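Long-range contacts in ARF GTPase-activating protein GIT1 (Rattus norvegicus, PDB 6IUH), which probably stimulates GTP hydrolysis by ARF small GTPases and, through this C-terminal helical domain, probably docks onto partner proteins: residues P11-V16 with I125-K130; L73-A78 with A119-T124; A80-S85 with I109-D114. One frame throughout, in Å; residues are numbered along the deposited sequence. Where two conformers were deposited one is given.

Interaction 1. Residues P11-V16 with I125-K130; sequences PSTEDV and ITTREK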
ATOM      1  N   PRO A  11       4.887  -9.225  16.264  1.00 34.53           N
ATOM      2  CA  PRO A  11       5.329 -10.316  15.391  1.00 32.55           C
ATOM      3  C   PRO A  11       6.833 -10.279  15.157  1.00 30.70           C
ATOM      4  O   PRO A  11       7.459  -9.253  15.411  1.00 32.87           O
ATOM      5  CB  PRO A  11       4.571 -10.047  14.091  1.00 34.43           C
ATOM      6  CG  PRO A  11       4.385  -8.568  14.088  1.00 31.81           C
ATOM      7  CD  PRO A  11       4.152  -8.188  15.520  1.00 33.32           C
ATOM      8  N   SER A  12       7.400 -11.381  14.677  1.00 31.71           N
ATOM      9  CA  SER A  12       8.828 -11.437  14.388  1.00 37.16           C
ATOM     10  C   SER A  12       9.169 -10.587  13.168  1.00 35.22           C
ATOM     11  O   SER A  12       8.330 -10.389  12.288  1.00 30.87           O
ATOM     12  CB  SER A  12       9.274 -12.882  14.159  1.00 42.68           C
ATOM     13  OG  SER A  12       8.661 -13.423  13.003  1.00 43.04           O
ATOM     14  N   THR A  13      10.400 -10.089  13.118  1.00 36.06           N
ATOM     15  CA  THR A  13      10.847  -9.281  11.987  1.00 36.44           C
ATOM     16  C   THR A  13      10.760 -10.064  10.680  1.00 35.23           C
ATOM     17  O   THR A  13      10.431  -9.505   9.636  1.00 35.40           O
ATOM     18  CB  THR A  13      12.291  -8.783  12.177  1.00 48.42           C
ATOM     19  OG1 THR A  13      13.145  -9.894  12.476  1.00 67.47           O
ATOM     20  CG2 THR A  13      12.361  -7.775  13.312  1.00 39.83           C
ATOM     21  N   GLU A  14      11.050 -11.359  10.747  1.00 39.60           N
ATOM     22  CA  GLU A  14      10.981 -12.214   9.568  1.00 42.16           C
ATOM     23  C   GLU A  14       9.557 -12.293   9.025  1.00 34.64           C
ATOM     24  O   GLU A  14       9.345 -12.229   7.815  1.00 37.74           O
ATOM     25  CB  GLU A  14      11.500 -13.620   9.884  1.00 50.47           C
ATOM     26  CG  GLU A  14      13.012 -13.712  10.071  1.00 60.74           C
ATOM     27  CD  GLU A  14      13.481 -13.180  11.414  1.00 68.05           C
ATOM     28  OE1 GLU A  14      12.625 -12.901  12.281  1.00 73.85           O
ATOM     29  OE2 GLU A  14      14.709 -13.044  11.604  1.00 73.11           O
ATOM     30  N   ASP A  15       8.584 -12.430   9.920  1.00 36.90           N
ATOM     31  CA  ASP A  15       7.187 -12.496   9.509  1.00 36.02           C
ATOM     32  C   ASP A  15       6.715 -11.167   8.928  1.00 31.54           C
ATOM     33  O   ASP A  15       5.991 -11.143   7.937  1.00 28.40           O
ATOM     34  CB  ASP A  15       6.291 -12.901  10.679  1.00 35.85           C
ATOM     35  CG  ASP A  15       6.388 -14.380  11.004  1.00 47.73           C
ATOM     36  OD1 ASP A  15       6.790 -15.161  10.115  1.00 49.80           O
ATOM     37  OD2 ASP A  15       6.058 -14.763  12.145  1.00 50.71           O
ATOM     38  N   VAL A  16       7.127 -10.064   9.544  1.00 32.32           N
ATOM     39  CA  VAL A  16       6.730  -8.745   9.062  1.00 28.71           C
ATOM     40  C   VAL A  16       7.300  -8.488   7.673  1.00 28.93           C
ATOM     41  O   VAL A  16       6.608  -7.967   6.798  1.00 28.04           O
ATOM     42  CB  VAL A  16       7.180  -7.628  10.024  1.00 32.93           C
ATOM     43  CG1 VAL A  16       6.824  -6.260   9.463  1.00 32.76           C
ATOM     44  CG2 VAL A  16       6.534  -7.819  11.377  1.00 39.09           C
ATOM     45  N   ILE A 125       8.991  -0.137  13.140  1.00 24.46           N
ATOM     46  CA  ILE A 125       8.535  -0.344  14.511  1.00 27.69           C
ATOM     47  C   ILE A 125       8.931  -1.720  15.024  1.00 28.51           C
ATOM     48  O   ILE A 125       9.465  -1.856  16.125  1.00 25.67           O
ATOM     49  CB  ILE A 125       7.006  -0.205  14.631  1.00 26.85           C
ATOM     50  CG1 ILE A 125       6.568   1.231  14.347  1.00 24.38           C
ATOM     51  CG2 ILE A 125       6.543  -0.628  16.014  1.00 31.02           C
ATOM     52  CD1 ILE A 125       5.084   1.353  14.052  1.00 23.39           C
ATOM     53  N   THR A 126       8.671  -2.737  14.212  1.00 26.26           N
ATOM     54  CA  THR A 126       8.929  -4.114  14.607  1.00 30.00           C
ATOM     55  C   THR A 126      10.414  -4.348  14.864  1.00 32.42           C
ATOM     56  O   THR A 126      10.791  -4.968  15.857  1.00 34.65           O
ATOM     57  CB  THR A 126       8.431  -5.098  13.538  1.00 35.78           C
ATOM     58  OG1 THR A 126       7.011  -4.958  13.393  1.00 33.66           O
ATOM     59  CG2 THR A 126       8.756  -6.525  13.935  1.00 36.96           C
ATOM     60  N   THR A 127      11.253  -3.829  13.975  1.00 29.01           N
ATOM     61  CA  THR A 127      12.696  -4.021  14.078  1.00 32.58           C
ATOM     62  C   THR A 127      13.300  -3.358  15.314  1.00 35.25           C
ATOM     63  O   THR A 127      14.198  -3.916  15.948  1.00 38.06           O
ATOM     64  CB  THR A 127      13.416  -3.478  12.827  1.00 42.67           C
ATOM     65  OG1 THR A 127      12.820  -4.038  11.651  1.00 58.54           O
ATOM     66  CG2 THR A 127      14.894  -3.840  12.863  1.00 39.87           C
ATOM     67  N   ARG A 128      12.809  -2.173  15.664  1.00 32.17           N
ATOM     68  CA  ARG A 128      13.364  -1.413  16.782  0.54 35.11           C
ATOM     69  C   ARG A 128      13.029  -2.033  18.135  1.00 35.39           C
ATOM     70  O   ARG A 128      13.654  -1.713  19.145  1.00 36.69           O
ATOM     71  CB  ARG A 128      12.865   0.033  16.744  0.54 36.43           C
ATOM     72  CG  ARG A 128      13.412   0.846  15.585  0.54 37.94           C
ATOM     73  CD  ARG A 128      13.143   2.329  15.782  0.54 39.96           C
ATOM     74  NE  ARG A 128      13.734   2.830  17.019  0.54 41.56           N
ATOM     75  CZ  ARG A 128      14.987   3.263  17.128  0.54 42.97           C
ATOM     76  NH1 ARG A 128      15.788   3.255  16.071  0.54 48.41           N
ATOM     77  NH2 ARG A 128      15.440   3.702  18.295  0.54 44.70           N
ATOM     78  N   GLU A 129      12.036  -2.914  18.158  1.00 33.76           N
ATOM     79  CA  GLU A 129      11.616  -3.536  19.410  1.00 40.47           C
ATOM     80  C   GLU A 129      12.228  -4.920  19.595  1.00 54.87           C
ATOM     81  O   GLU A 129      11.851  -5.655  20.510  1.00 52.45           O
ATOM     82  CB  GLU A 129      10.091  -3.631  19.472  1.00 35.47           C
ATOM     83  CG  GLU A 129       9.395  -2.287  19.389  1.00 34.50           C
ATOM     84  CD  GLU A 129       9.728  -1.392  20.566  1.00 36.92           C
ATOM     85  OE1 GLU A 129       9.929  -1.924  21.679  1.00 45.57           O
ATOM     86  OE2 GLU A 129       9.787  -0.160  20.376  1.00 36.10           O
ATOM     87  N   LYS A 130      13.178  -5.267  18.731  1.00 54.90           N
ATOM     88  CA  LYS A 130      13.769  -6.605  18.741  1.00 55.78           C
ATOM     89  C   LYS A 130      15.181  -6.601  19.323  1.00 58.77           C
ATOM     90  O   LYS A 130      15.833  -5.557  19.390  1.00 59.59           O
ATOM     91  CB  LYS A 130      13.782  -7.189  17.324  1.00 49.22           C
ATOM     92  CG  LYS A 130      12.566  -8.057  16.980  1.00 42.45           C
ATOM     93  CD  LYS A 130      11.291  -7.521  17.625  1.00 44.91           C
ATOM     94  CE  LYS A 130      10.033  -8.051  16.953  1.00 46.83           C
ATOM     95  NZ  LYS A 130       9.395  -9.172  17.695  1.00 45.35           N
TER

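Interaction 2. Residues L73-A78 with A119-T124; sequences LRLLNA and AKQLVT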
ATOM      1  N   LEU A  73      -1.247   1.131  11.622  1.00 20.05           N
ATOM      2  CA  LEU A  73      -2.297   0.212  11.189  1.00 20.00           C
ATOM      3  C   LEU A  73      -3.508   0.980  10.687  1.00 22.56           C
ATOM      4  O   LEU A  73      -4.169   0.557   9.740  1.00 23.25           O
ATOM      5  CB  LEU A  73      -2.702  -0.734  12.321  1.00 23.11           C
ATOM      6  CG  LEU A  73      -1.742  -1.897  12.569  1.00 25.27           C
ATOM      7  CD1 LEU A  73      -2.240  -2.771  13.708  1.00 26.87           C
ATOM      8  CD2 LEU A  73      -1.558  -2.713  11.299  1.00 28.22           C
ATOM      9  N   ARG A  74      -3.796   2.111  11.321  1.00 20.94           N
ATOM     10  CA  ARG A  74      -4.909   2.948  10.902  0.58 21.98           C
ATOM     11  C   ARG A  74      -4.682   3.463   9.484  1.00 25.34           C
ATOM     12  O   ARG A  74      -5.592   3.443   8.656  1.00 22.66           O
ATOM     13  CB  ARG A  74      -5.102   4.119  11.867  0.58 25.14           C
ATOM     14  CG  ARG A  74      -6.356   4.933  11.600  0.58 32.56           C
ATOM     15  CD  ARG A  74      -6.595   5.965  12.692  0.58 38.41           C
ATOM     16  NE  ARG A  74      -6.656   5.357  14.018  0.58 38.15           N
ATOM     17  CZ  ARG A  74      -5.729   5.518  14.957  0.58 36.94           C
ATOM     18  NH1 ARG A  74      -4.670   6.278  14.723  0.58 36.89           N
ATOM     19  NH2 ARG A  74      -5.867   4.924  16.136  0.58 40.04           N
ATOM     20  N   LEU A  75      -3.464   3.913   9.206  1.00 25.19           N
ATOM     21  CA  LEU A  75      -3.126   4.416   7.878  1.00 26.38           C
ATOM     22  C   LEU A  75      -3.168   3.302   6.839  1.00 24.36           C
ATOM     23  O   LEU A  75      -3.717   3.473   5.749  1.00 26.06           O
ATOM     24  CB  LEU A  75      -1.745   5.065   7.895  1.00 26.71           C
ATOM     25  CG  LEU A  75      -1.267   5.664   6.575  1.00 24.90           C
ATOM     26  CD1 LEU A  75      -2.232   6.733   6.099  1.00 28.46           C
ATOM     27  CD2 LEU A  75       0.135   6.236   6.751  1.00 24.46           C
ATOM     28  N   LEU A  76      -2.575   2.164   7.187  1.00 22.97           N
ATOM     29  CA  LEU A  76      -2.566   0.984   6.331  1.00 26.26           C
ATOM     30  C   LEU A  76      -3.976   0.547   5.939  1.00 27.10           C
ATOM     31  O   LEU A  76      -4.279   0.380   4.757  1.00 23.16           O
ATOM     32  CB  LEU A  76      -1.852  -0.171   7.035  1.00 27.09           C
ATOM     33  CG  LEU A  76      -1.632  -1.436   6.209  1.00 26.86           C
ATOM     34  CD1 LEU A  76      -0.513  -1.221   5.204  1.00 24.46           C
ATOM     35  CD2 LEU A  76      -1.341  -2.636   7.105  1.00 27.10           C
ATOM     36  N   ASN A  77      -4.832   0.362   6.937  1.00 21.76           N
ATOM     37  CA  ASN A  77      -6.196  -0.110   6.702  1.00 25.65           C
ATOM     38  C   ASN A  77      -7.055   0.899   5.947  1.00 25.87           C
ATOM     39  O   ASN A  77      -7.793   0.533   5.032  1.00 26.16           O
ATOM     40  CB  ASN A  77      -6.864  -0.467   8.031  1.00 30.80           C
ATOM     41  CG  ASN A  77      -6.264  -1.705   8.673  1.00 33.96           C
ATOM     42  OD1 ASN A  77      -5.880  -2.650   7.984  1.00 39.35           O
ATOM     43  ND2 ASN A  77      -6.186  -1.707   9.999  1.00 29.80           N
ATOM     44  N   ALA A  78      -6.958   2.168   6.329  1.00 21.56           N
ATOM     45  CA  ALA A  78      -7.757   3.214   5.695  1.00 25.84           C
ATOM     46  C   ALA A  78      -7.369   3.418   4.235  1.00 21.84           C
ATOM     47  O   ALA A  78      -8.224   3.694   3.396  1.00 22.79           O
ATOM     48  CB  ALA A  78      -7.627   4.521   6.458  1.00 25.10           C
ATOM     49  N   ALA A 119       3.234   0.478   5.686  1.00 21.43           N
ATOM     50  CA  ALA A 119       3.917  -0.810   5.736  1.00 25.94           C
ATOM     51  C   ALA A 119       5.364  -0.631   6.179  1.00 25.12           C
ATOM     52  O   ALA A 119       5.861  -1.383   7.018  1.00 23.99           O
ATOM     53  CB  ALA A 119       3.855  -1.505   4.385  1.00 25.57           C
ATOM     54  N   LYS A 120       6.026   0.375   5.612  1.00 18.74           N
ATOM     55  CA  LYS A 120       7.395   0.717   5.989  1.00 21.95           C
ATOM     56  C   LYS A 120       7.495   1.079   7.470  1.00 26.20           C
ATOM     57  O   LYS A 120       8.423   0.653   8.160  1.00 22.48           O
ATOM     58  CB  LYS A 120       7.913   1.882   5.138  1.00 20.15           C
ATOM     59  CG  LYS A 120       9.382   2.214   5.372  1.00 25.75           C
ATOM     60  CD  LYS A 120       9.764   3.521   4.694  1.00 37.21           C
ATOM     61  CE  LYS A 120       8.959   4.683   5.258  1.00 49.36           C
ATOM     62  NZ  LYS A 120       9.233   5.959   4.540  1.00 57.64           N
ATOM     63  N   GLN A 121       6.541   1.870   7.952  1.00 26.61           N
ATOM     64  CA  GLN A 121       6.528   2.273   9.354  1.00 22.03           C
ATOM     65  C   GLN A 121       6.431   1.053  10.260  1.00 24.73           C
ATOM     66  O   GLN A 121       7.130   0.959  11.263  1.00 24.22           O
ATOM     67  CB  GLN A 121       5.371   3.236   9.630  1.00 21.97           C
ATOM     68  CG  GLN A 121       5.543   4.601   8.984  1.00 27.85           C
ATOM     69  CD  GLN A 121       4.290   5.454   9.056  1.00 35.17           C
ATOM     70  OE1 GLN A 121       3.272   5.044   9.609  1.00 26.59           O
ATOM     71  NE2 GLN A 121       4.361   6.650   8.486  1.00 37.23           N
ATOM     72  N   LEU A 122       5.573   0.111   9.882  1.00 21.47           N
ATOM     73  CA  LEU A 122       5.381  -1.114  10.650  1.00 19.58           C
ATOM     74  C   LEU A 122       6.636  -1.978  10.668  1.00 22.24           C
ATOM     75  O   LEU A 122       6.944  -2.612  11.681  1.00 23.29           O
ATOM     76  CB  LEU A 122       4.201  -1.907  10.084  1.00 17.11           C
ATOM     77  CG  LEU A 122       2.837  -1.261  10.330  1.00 23.28           C
ATOM     78  CD1 LEU A 122       1.757  -1.934   9.487  1.00 24.13           C
ATOM     79  CD2 LEU A 122       2.477  -1.324  11.803  1.00 23.26           C
ATOM     80  N   VAL A 123       7.355  -2.007   9.547  1.00 23.24           N
ATOM     81  CA  VAL A 123       8.629  -2.714   9.478  1.00 24.84           C
ATOM     82  C   VAL A 123       9.624  -2.098  10.454  1.00 21.63           C
ATOM     83  O   VAL A 123      10.306  -2.808  11.196  1.00 25.67           O
ATOM     84  CB  VAL A 123       9.227  -2.686   8.056  1.00 23.50           C
ATOM     85  CG1 VAL A 123      10.658  -3.211   8.066  1.00 25.03           C
ATOM     86  CG2 VAL A 123       8.371  -3.500   7.103  1.00 23.79           C
ATOM     87  N   THR A 124       9.693  -0.771  10.450  1.00 24.54           N
ATOM     88  CA  THR A 124      10.602  -0.035  11.324  1.00 24.94           C
ATOM     89  C   THR A 124      10.271  -0.259  12.796  1.00 27.32           C
ATOM     90  O   THR A 124      11.160  -0.532  13.601  1.00 25.86           O
ATOM     91  CB  THR A 124      10.563   1.477  11.024  1.00 29.85           C
ATOM     92  OG1 THR A 124      11.040   1.713   9.693  1.00 32.04           O
ATOM     93  CG2 THR A 124      11.432   2.242  12.009  1.00 34.50           C
TER

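Interaction 3. Residues A80-S85 with I109-D114; sequences AYRLQS and IQCAYD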
ATOM      1  N   ALA A  80      -5.998   1.146   2.217  1.00 24.32           N
ATOM      2  CA  ALA A  80      -6.382  -0.035   1.451  1.00 25.33           C
ATOM      3  C   ALA A  80      -7.857   0.036   1.086  1.00 30.22           C
ATOM      4  O   ALA A  80      -8.252  -0.315  -0.026  1.00 26.40           O
ATOM      5  CB  ALA A  80      -6.087  -1.304   2.235  1.00 25.52           C
ATOM      6  N   TYR A  81      -8.664   0.494   2.040  1.00 25.23           N
ATOM      7  CA  TYR A  81     -10.098   0.666   1.837  1.00 27.36           C
ATOM      8  C   TYR A  81     -10.368   1.767   0.819  1.00 26.43           C
ATOM      9  O   TYR A  81     -11.209   1.614  -0.070  1.00 26.93           O
ATOM     10  CB  TYR A  81     -10.781   0.988   3.166  1.00 24.03           C
ATOM     11  CG  TYR A  81     -12.283   1.133   3.083  1.00 32.07           C
ATOM     12  CD1 TYR A  81     -13.115   0.029   3.205  1.00 37.64           C
ATOM     13  CD2 TYR A  81     -12.869   2.379   2.903  1.00 35.50           C
ATOM     14  CE1 TYR A  81     -14.491   0.160   3.137  1.00 38.13           C
ATOM     15  CE2 TYR A  81     -14.241   2.520   2.834  1.00 44.01           C
ATOM     16  CZ  TYR A  81     -15.046   1.409   2.952  1.00 40.30           C
ATOM     17  OH  TYR A  81     -16.412   1.551   2.885  1.00 49.94           O
ATOM     18  N   ARG A  82      -9.652   2.879   0.964  1.00 27.85           N
ATOM     19  CA  ARG A  82      -9.746   3.991   0.027  1.00 30.02           C
ATOM     20  C   ARG A  82      -9.384   3.553  -1.394  1.00 26.49           C
ATOM     21  O   ARG A  82     -10.036   3.953  -2.363  1.00 28.80           O
ATOM     22  CB  ARG A  82      -8.840   5.136   0.482  1.00 30.62           C
ATOM     23  CG  ARG A  82      -8.925   6.394  -0.362  1.00 32.71           C
ATOM     24  CD  ARG A  82      -7.801   7.359  -0.009  1.00 29.25           C
ATOM     25  NE  ARG A  82      -7.599   8.364  -1.049  1.00 40.82           N
ATOM     26  CZ  ARG A  82      -6.494   9.093  -1.177  1.00 54.06           C
ATOM     27  NH1 ARG A  82      -5.488   8.926  -0.330  1.00 47.86           N
ATOM     28  NH2 ARG A  82      -6.394   9.984  -2.154  1.00 53.84           N
ATOM     29  N   LEU A  83      -8.343   2.732  -1.513  1.00 24.81           N
ATOM     30  CA  LEU A  83      -7.933   2.186  -2.805  1.00 24.75           C
ATOM     31  C   LEU A  83      -9.038   1.342  -3.425  1.00 25.33           C
ATOM     32  O   LEU A  83      -9.361   1.488  -4.605  1.00 26.70           O
ATOM     33  CB  LEU A  83      -6.664   1.345  -2.657  1.00 29.05           C
ATOM     34  CG  LEU A  83      -6.166   0.646  -3.924  1.00 25.53           C
ATOM     35  CD1 LEU A  83      -5.752   1.671  -4.963  1.00 26.81           C
ATOM     36  CD2 LEU A  83      -5.010  -0.293  -3.605  1.00 26.95           C
ATOM     37  N   GLN A  84      -9.603   0.450  -2.620  1.00 24.43           N
ATOM     38  CA  GLN A  84     -10.685  -0.418  -3.067  1.00 25.42           C
ATOM     39  C   GLN A  84     -11.854   0.410  -3.586  1.00 28.15           C
ATOM     40  O   GLN A  84     -12.482   0.057  -4.586  1.00 33.00           O
ATOM     41  CB  GLN A  84     -11.135  -1.327  -1.922  1.00 33.43           C
ATOM     42  CG  GLN A  84     -11.937  -2.540  -2.351  1.00 47.91           C
ATOM     43  CD  GLN A  84     -12.269  -3.447  -1.183  1.00 58.43           C
ATOM     44  OE1 GLN A  84     -12.709  -2.983  -0.131  1.00 56.09           O
ATOM     45  NE2 GLN A  84     -12.046  -4.744  -1.357  1.00 66.43           N
ATOM     46  N   SER A  85     -12.138   1.514  -2.901  1.00 34.10           N
ATOM     47  CA  SER A  85     -13.212   2.415  -3.302  1.00 37.28           C
ATOM     48  C   SER A  85     -12.934   3.040  -4.663  1.00 39.35           C
ATOM     49  O   SER A  85     -13.826   3.162  -5.498  1.00 39.09           O
ATOM     50  CB  SER A  85     -13.407   3.518  -2.260  1.00 36.28           C
ATOM     51  OG  SER A  85     -13.828   2.981  -1.018  1.00 38.90           O
ATOM     52  N   ILE A 109      -2.698   5.785  -7.158  1.00 25.90           N
ATOM     53  CA  ILE A 109      -1.294   5.815  -6.751  1.00 20.77           C
ATOM     54  C   ILE A 109      -1.118   6.491  -5.383  1.00 26.09           C
ATOM     55  O   ILE A 109      -0.257   6.091  -4.597  1.00 25.01           O
ATOM     56  CB  ILE A 109      -0.415   6.523  -7.810  1.00 18.55           C
ATOM     57  CG1 ILE A 109      -0.479   5.760  -9.137  1.00 22.05           C
ATOM     58  CG2 ILE A 109       1.032   6.617  -7.341  1.00 19.91           C
ATOM     59  CD1 ILE A 109       0.257   6.437 -10.270  1.00 25.81           C
ATOM     60  N   GLN A 110      -1.938   7.497  -5.087  1.00 23.22           N
ATOM     61  CA  GLN A 110      -1.919   8.125  -3.760  1.00 23.27           C
ATOM     62  C   GLN A 110      -2.205   7.095  -2.663  1.00 23.34           C
ATOM     63  O   GLN A 110      -1.518   7.051  -1.639  1.00 20.66           O
ATOM     64  CB  GLN A 110      -2.942   9.260  -3.669  1.00 25.41           C
ATOM     65  CG  GLN A 110      -2.651  10.468  -4.544  1.00 27.55           C
ATOM     66  CD  GLN A 110      -3.618  11.605  -4.280  1.00 29.69           C
ATOM     67  OE1 GLN A 110      -4.269  11.646  -3.237  1.00 31.47           O
ATOM     68  NE2 GLN A 110      -3.718  12.535  -5.223  1.00 26.45           N
ATOM     69  N   CYS A 111      -3.222   6.271  -2.889  1.00 24.58           N
ATOM     70  CA  CYS A 111      -3.580   5.212  -1.951  1.00 25.07           C
ATOM     71  C   CYS A 111      -2.441   4.226  -1.731  1.00 29.13           C
ATOM     72  O   CYS A 111      -2.127   3.876  -0.594  1.00 21.36           O
ATOM     73  CB  CYS A 111      -4.817   4.465  -2.444  1.00 25.62           C
ATOM     74  SG  CYS A 111      -6.298   5.473  -2.482  1.00 28.85           S
ATOM     75  N   ALA A 112      -1.830   3.780  -2.825  1.00 24.69           N
ATOM     76  CA  ALA A 112      -0.729   2.827  -2.758  1.00 27.42           C
ATOM     77  C   ALA A 112       0.468   3.422  -2.028  1.00 23.44           C
ATOM     78  O   ALA A 112       1.163   2.726  -1.281  1.00 20.66           O
ATOM     79  CB  ALA A 112      -0.329   2.383  -4.157  1.00 29.85           C
ATOM     80  N   TYR A 113       0.712   4.709  -2.258  1.00 18.79           N
ATOM     81  CA  TYR A 113       1.794   5.423  -1.584  1.00 19.59           C
ATOM     82  C   TYR A 113       1.652   5.334  -0.069  1.00 21.67           C
ATOM     83  O   TYR A 113       2.615   5.039   0.641  1.00 21.52           O
ATOM     84  CB  TYR A 113       1.819   6.890  -2.016  1.00 21.82           C
ATOM     85  CG  TYR A 113       2.868   7.726  -1.309  1.00 22.51           C
ATOM     86  CD1 TYR A 113       4.156   7.838  -1.822  1.00 27.70           C
ATOM     87  CD2 TYR A 113       2.572   8.407  -0.132  1.00 22.86           C
ATOM     88  CE1 TYR A 113       5.115   8.601  -1.184  1.00 28.02           C
ATOM     89  CE2 TYR A 113       3.524   9.170   0.510  1.00 25.57           C
ATOM     90  CZ  TYR A 113       4.793   9.264  -0.019  1.00 31.79           C
ATOM     91  OH  TYR A 113       5.740  10.026   0.622  1.00 31.00           O
ATOM     92  N   ASP A 114       0.447   5.607   0.421  1.00 21.29           N
ATOM     93  CA  ASP A 114       0.189   5.595   1.855  1.00 21.49           C
ATOM     94  C   ASP A 114       0.179   4.178   2.424  1.00 22.90           C
ATOM     95  O   ASP A 114       0.528   3.978   3.589  1.00 21.04           O
ATOM     96  CB  ASP A 114      -1.131   6.305   2.166  1.00 25.09           C
ATOM     97  CG  ASP A 114      -0.977   7.817   2.217  1.00 30.20           C
ATOM     98  OD1 ASP A 114       0.171   8.290   2.353  1.00 29.01           O
ATOM     99  OD2 ASP A 114      -1.996   8.532   2.129  1.00 29.50           O
TER
HETATM  100  O   HOH W   1      -2.774  10.057  -0.122  1.00 25.92           O
HETATM  101  O   HOH W   2      -4.451   7.370   2.259  1.00 39.94           O

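Interaction 1. Residues P11-V16 with I125-K130
The C-terminal part of helix 101-128 lies beside the beginning of helix 13-35, so the contact joins the two ends of the chain at one end of the four-helix bundle. Thr126 is the first residue of 125-130 to reach across, and it is buried. Its CG2, set anti to the backbone N (chi1 -62° for OG1), approaches the carbonyl oxygen of Pro11 and meets Val16 CG2 at 3.6 Å. Thr126 and Val16 reach toward each other, tip to tip, and Val16 CG2 also lies 3.5 Å from Thr126 OG1. That hydroxyl is not wasted in an apolar place, because it is bonded to the carbonyl of Leu122 one turn back in its own helix; threonine thus offers a methyl to the neighbour while keeping its polar atom satisfied. A glycine at Thr126 would remove both branches and would probably leave Val16 and the Pro11 carbonyl poorly packed. Thr127 follows at the margin, where Thr13 CG2 sits 3.8 Å from its CA; its OG1 bonds to Val123 O. Lys130 closes the segment, its chain bent at chi2 and chi4 and sliding past Thr13 in the opposite direction, with CG 3.7 Å from Thr13 CG2. The bend brings NZ to Pro11 O for a hydrogen bond of 3.0 Å, the donor standing 53° above the carbonyl plane. A long, flexible lysine suits a bond to a carbonyl that lies to one side. Across from it, Ser12 is the N-cap of helix 13-35, its OG accepting from Asp15 N at 3.2 Å. Phe60 of the loop after helix 42-57 touches both Pro11 and Thr126, while Ile125 turns to Pro68, Val69 and Ser72 of helix 67-87, and Thr127 packs against a chain of another protein.

Interaction 2. Residues L73-A78 with A119-T124
The amide of Gln121, the one flat group that takes part, lies at the margin of an antiparallel helix pair within a four-helix bundle; no aromatic ring from either segment enters the contact. Its OE1 is taken up by a hydrogen bond to Ser72 OG, one residue before 73-78, which helps set the turn of the amide. Leu75 CD2 comes to 4.4 Å from the same Gln121 OE1, a loose approach. A glutamine suits such a border position, since its extended chain carries the amide out to a polar partner at the rim of the contact. Helices 67-87 and 101-128 run with an angle of 149° between their short segments, whose axes come no closer than 9.6 Å. That spacing leaves room for leucines, and three of them carry the packing. Leu122 holds CG anti to its carbonyl carbon (chi1 -70°) and sends CD1 to two partners on the facing helix. Leu73 CD2 lies 3.9 Å from Leu122 CD1, although its first bond points away; only the end of its chain turns back. Leu76, with CG anti to the backbone N (chi1 -174°), supplies the second partner, its CD2 being 4.0 Å from Leu122 CD1. Both leucines cross Leu122 at about a right angle, so they touch through methyl groups rather than along their length. Phe60 packs on Leu73 and Leu122, and from helix 42-57 Met56 packs on Leu122 and Val53 on Leu76. Lys120 and Thr124 instead bond to a chain of another protein, which also touches Leu75. The small Ala119 allows the backbone itself to be approached: Leu76 CD1 stands 4.1 Å from Ala119 N.

Interaction 3. Residues A80-S85 with I109-D114
Cys111 SG lies over one face of the Arg82 guanidinium, in an antiparallel pair of helices that form part of the four-helix bundle. The segment axes approach to 8.6 Å at an angle of 162°, and a small residue such as cysteine suits so close a crossing. Its sulphur sits 3.5 Å from Arg82 CD and equally near NE, so the arginine runs alongside and over it. On the inner side, Leu83 CB meets Cys111 CB at 3.6 Å, continuing toward the core, where Ile49 and Leu30 of other helices also touch Leu83. The arginine chain is extended, with CG anti to the backbone N (chi1 -176°), and this carries its head past the sulphur to polar partners. NH2 donates to Gln110 OE1 at 2.9 Å, the acceptor lying in the guanidinium plane, while the two flat groups are turned 70° apart. NH1 reaches Asp114 indirectly: the charges stay 4.3 Å apart between NH1 and Asp114 OD2, and two waters bridge them, each accepting from NH1 and donating to OD2. Such water-mediated pairing probably helps keep the buried carboxylate ionised. Farther out, Asp114 OD1 bonds to a polar side chain of another protein's chain, and Gln107 OE1 hydrogen-bonds to the same Arg82 NH2 that serves Gln110.

All three contacts draw on helix 101-128: its C-terminal end serves interaction 1, the turns before it interaction 2, and a more central stretch interaction 3. Interactions 1 and 2 have centres 13 Å apart and touch directly, Val16 CG1 lying 3.9 Å from Val123 CG2. Interactions 2 and 3 share helix 67-87 as well; their centres are 12 Å apart and Leu75 CG packs 3.9 Å from Asp114 O. Interactions 1 and 3 do not meet, with about 12 Å between nearest atoms. A chain of another protein reaches residues of all three, consistent with helix 101-128 forming part of a docking surface.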